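Local structure of uncharacterized protein (Tetranychus urticae, 5UK3) at residues D129-D133 against L144-K149. The protein probably catalyses the reaction of cyanate with bicarbonate to give ammonia and carbon dioxide. Sequence-based numbering, arbitrary orientation.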
ATOM      1  N   ASP I 129      19.284 -21.860  -7.294  1.00 73.05           N
ATOM      2  CA  ASP I 129      20.398 -22.438  -8.031  1.00 75.53           C
ATOM      3  C   ASP I 129      20.723 -21.495  -9.198  1.00 71.18           C
ATOM      4  O   ASP I 129      20.224 -21.652 -10.307  1.00 69.23           O
ATOM      5  CB  ASP I 129      20.032 -23.842  -8.543  1.00 80.34           C
ATOM      6  CG  ASP I 129      21.206 -24.561  -9.254  1.00 84.54           C
ATOM      7  OD1 ASP I 129      22.302 -23.974  -9.349  1.00 89.74           O
ATOM      8  OD2 ASP I 129      21.006 -25.706  -9.728  1.00 84.98           O
ATOM      9  N   CYS I 130      21.579 -20.537  -8.935  1.00 69.28           N
ATOM     10  CA  CYS I 130      21.764 -19.420  -9.831  1.00 68.94           C
ATOM     11  C   CYS I 130      23.163 -18.818  -9.687  1.00 68.31           C
ATOM     12  O   CYS I 130      23.569 -18.524  -8.561  1.00 72.83           O
ATOM     13  CB  CYS I 130      20.708 -18.382  -9.491  1.00 68.02           C
ATOM     14  SG  CYS I 130      20.387 -17.238 -10.833  1.00 72.49           S
ATOM     15  N   LYS I 131      23.879 -18.631 -10.783  1.00 65.84           N
ATOM     16  CA  LYS I 131      25.212 -18.048 -10.764  1.00 68.06           C
ATOM     17  C   LYS I 131      25.192 -16.711 -11.455  1.00 65.83           C
ATOM     18  O   LYS I 131      25.089 -16.643 -12.680  1.00 68.20           O
ATOM     19  CB  LYS I 131      26.231 -18.920 -11.498  1.00 73.01           C
ATOM     20  CG  LYS I 131      26.387 -20.303 -10.952  1.00 78.87           C
ATOM     21  CD  LYS I 131      27.235 -21.193 -11.862  1.00 85.68           C
ATOM     22  CE  LYS I 131      27.180 -22.664 -11.403  1.00 92.01           C
ATOM     23  NZ  LYS I 131      26.551 -23.605 -12.394  1.00 92.98           N
ATOM     24  N   ILE I 132      25.341 -15.643 -10.695  1.00 64.36           N
ATOM     25  CA  ILE I 132      25.476 -14.319 -11.255  1.00 63.72           C
ATOM     26  C   ILE I 132      26.947 -14.082 -11.534  1.00 65.77           C
ATOM     27  O   ILE I 132      27.807 -14.593 -10.857  1.00 66.34           O
ATOM     28  CB  ILE I 132      25.023 -13.196 -10.308  1.00 65.56           C
ATOM     29  CG1 ILE I 132      23.749 -13.531  -9.518  1.00 67.87           C
ATOM     30  CG2 ILE I 132      24.835 -11.882 -11.060  1.00 63.64           C
ATOM     31  CD1 ILE I 132      22.607 -13.886 -10.396  1.00 71.26           C
ATOM     32  N   ASP I 133      27.213 -13.298 -12.561  1.00 68.11           N
ATOM     33  CA  ASP I 133      28.545 -12.847 -12.890  1.00 70.53           C
ATOM     34  C   ASP I 133      28.443 -11.423 -13.382  1.00 66.86           C
ATOM     35  O   ASP I 133      27.451 -11.082 -14.041  1.00 69.49           O
ATOM     36  CB  ASP I 133      29.070 -13.742 -13.982  1.00 76.17           C
ATOM     37  CG  ASP I 133      30.460 -13.386 -14.393  1.00 85.80           C
ATOM     38  OD1 ASP I 133      31.373 -13.534 -13.530  1.00 94.69           O
ATOM     39  OD2 ASP I 133      30.651 -12.969 -15.575  1.00 90.90           O
ATOM     40  N   LEU I 144      26.178  -8.219 -17.173  1.00 58.75           N
ATOM     41  CA  LEU I 144      25.628  -8.958 -16.079  1.00 59.28           C
ATOM     42  C   LEU I 144      25.139 -10.259 -16.666  1.00 59.69           C
ATOM     43  O   LEU I 144      24.263 -10.238 -17.509  1.00 62.49           O
ATOM     44  CB  LEU I 144      24.497  -8.123 -15.470  1.00 58.81           C
ATOM     45  CG  LEU I 144      23.666  -8.704 -14.346  1.00 60.36           C
ATOM     46  CD1 LEU I 144      24.608  -8.934 -13.198  1.00 60.29           C
ATOM     47  CD2 LEU I 144      22.506  -7.870 -13.814  1.00 63.83           C
ATOM     48  N   ARG I 145      25.703 -11.377 -16.251  1.00 60.54           N
ATOM     49  CA  ARG I 145      25.314 -12.691 -16.772  1.00 62.30           C
ATOM     50  C   ARG I 145      24.690 -13.514 -15.673  1.00 60.88           C
ATOM     51  O   ARG I 145      25.282 -13.702 -14.647  1.00 59.69           O
ATOM     52  CB  ARG I 145      26.546 -13.401 -17.306  1.00 65.30           C
ATOM     53  CG  ARG I 145      26.328 -14.804 -17.822  1.00 67.40           C
ATOM     54  CD  ARG I 145      27.639 -15.345 -18.394  1.00 71.01           C
ATOM     55  NE  ARG I 145      27.486 -16.553 -19.222  1.00 73.65           N
ATOM     56  CZ  ARG I 145      27.259 -17.782 -18.760  1.00 75.91           C
ATOM     57  NH1 ARG I 145      27.152 -18.034 -17.442  1.00 77.92           N
ATOM     58  NH2 ARG I 145      27.136 -18.788 -19.608  1.00 78.35           N
ATOM     59  N   ILE I 146      23.483 -13.986 -15.895  1.00 61.45           N
ATOM     60  CA  ILE I 146      22.744 -14.756 -14.905  1.00 64.05           C
ATOM     61  C   ILE I 146      22.535 -16.161 -15.458  1.00 66.88           C
ATOM     62  O   ILE I 146      22.033 -16.304 -16.563  1.00 67.51           O
ATOM     63  CB  ILE I 146      21.391 -14.089 -14.599  1.00 62.87           C
ATOM     64  CG1 ILE I 146      21.617 -12.675 -14.057  1.00 62.22           C
ATOM     65  CG2 ILE I 146      20.612 -14.926 -13.598  1.00 62.68           C
ATOM     66  CD1 ILE I 146      20.353 -11.869 -13.861  1.00 62.98           C
ATOM     67  N   ASP I 147      22.858 -17.188 -14.672  1.00 69.99           N
ATOM     68  CA  ASP I 147      22.850 -18.589 -15.143  1.00 71.80           C
ATOM     69  C   ASP I 147      22.062 -19.445 -14.146  1.00 68.16           C
ATOM     70  O   ASP I 147      22.580 -19.843 -13.118  1.00 70.27           O
ATOM     71  CB  ASP I 147      24.302 -19.067 -15.295  1.00 77.92           C
ATOM     72  CG  ASP I 147      24.429 -20.572 -15.597  1.00 84.07           C
ATOM     73  OD1 ASP I 147      23.383 -21.253 -15.710  1.00 85.59           O
ATOM     74  OD2 ASP I 147      25.587 -21.084 -15.703  1.00 91.20           O
ATOM     75  N   GLY I 148      20.815 -19.735 -14.476  1.00 63.85           N
ATOM     76  CA  GLY I 148      19.893 -20.352 -13.552  1.00 63.12           C
ATOM     77  C   GLY I 148      19.353 -21.676 -14.028  1.00 63.76           C
ATOM     78  O   GLY I 148      19.269 -21.913 -15.206  1.00 62.30           O
ATOM     79  N   LYS I 149      18.955 -22.525 -13.085  1.00 66.53           N
ATOM     80  CA  LYS I 149      18.320 -23.763 -13.427  1.00 68.92           C
ATOM     81  C   LYS I 149      16.898 -23.459 -13.880  1.00 66.10           C
ATOM     82  O   LYS I 149      16.192 -22.690 -13.247  1.00 66.51           O
ATOM     83  CB  LYS I 149      18.298 -24.732 -12.227  1.00 72.90           C
ATOM     84  CG  LYS I 149      17.552 -26.025 -12.507  1.00 79.31           C
ATOM     85  CD  LYS I 149      17.936 -27.162 -11.573  1.00 87.80           C
ATOM     86  CE  LYS I 149      18.040 -28.491 -12.348  1.00 92.81           C
ATOM     87  NZ  LYS I 149      18.489 -29.612 -11.455  1.00100.90           N
TER
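Ile132 lies alongside Ile146 and Leu144, all three side chains pointing the same way. Its two branches divide the work. CG2 of Ile132 meets CD1 of Leu144 at 3.6 Å, while CD1 of Ile132 rests against CG2 of Ile146 at 3.9 Å. That same methyl of Ile146 also touches SG of Cys130. The thiol reaches it because SG stands anti to the backbone N of Cys130 (chi1 -159°). Replacing Ile132 by an alanine would remove both branches and would probably leave a gap between Leu144 CD1 and Ile146 CG2. Strands 123-136 and 141-152 form an antiparallel beta hairpin in the cyanate lyase C-terminal domain. Residues 144-149 also pair, antiparallel, with a strand of a second subunit, so the sheet continues across the interface, where Leu104 of that subunit packs on Ile132 and Ile146. The other face of the hairpin is charged. Lys131 and Asp147 run side by side, but NZ of Lys131 stays 4.3 Å from OD2 of Asp147, beyond a salt bridge. The stronger partner of Asp147 is Arg141 of the second subunit, which grips its OD1 and also pairs with OD1 of Asp129. Lys131 N donates to Asp147 O at 2.9 Å. Asp133 and Arg145 exchange two backbone bonds, the straighter from Arg145 N to Asp133 O (2.8 Å, 167° at the hydrogen).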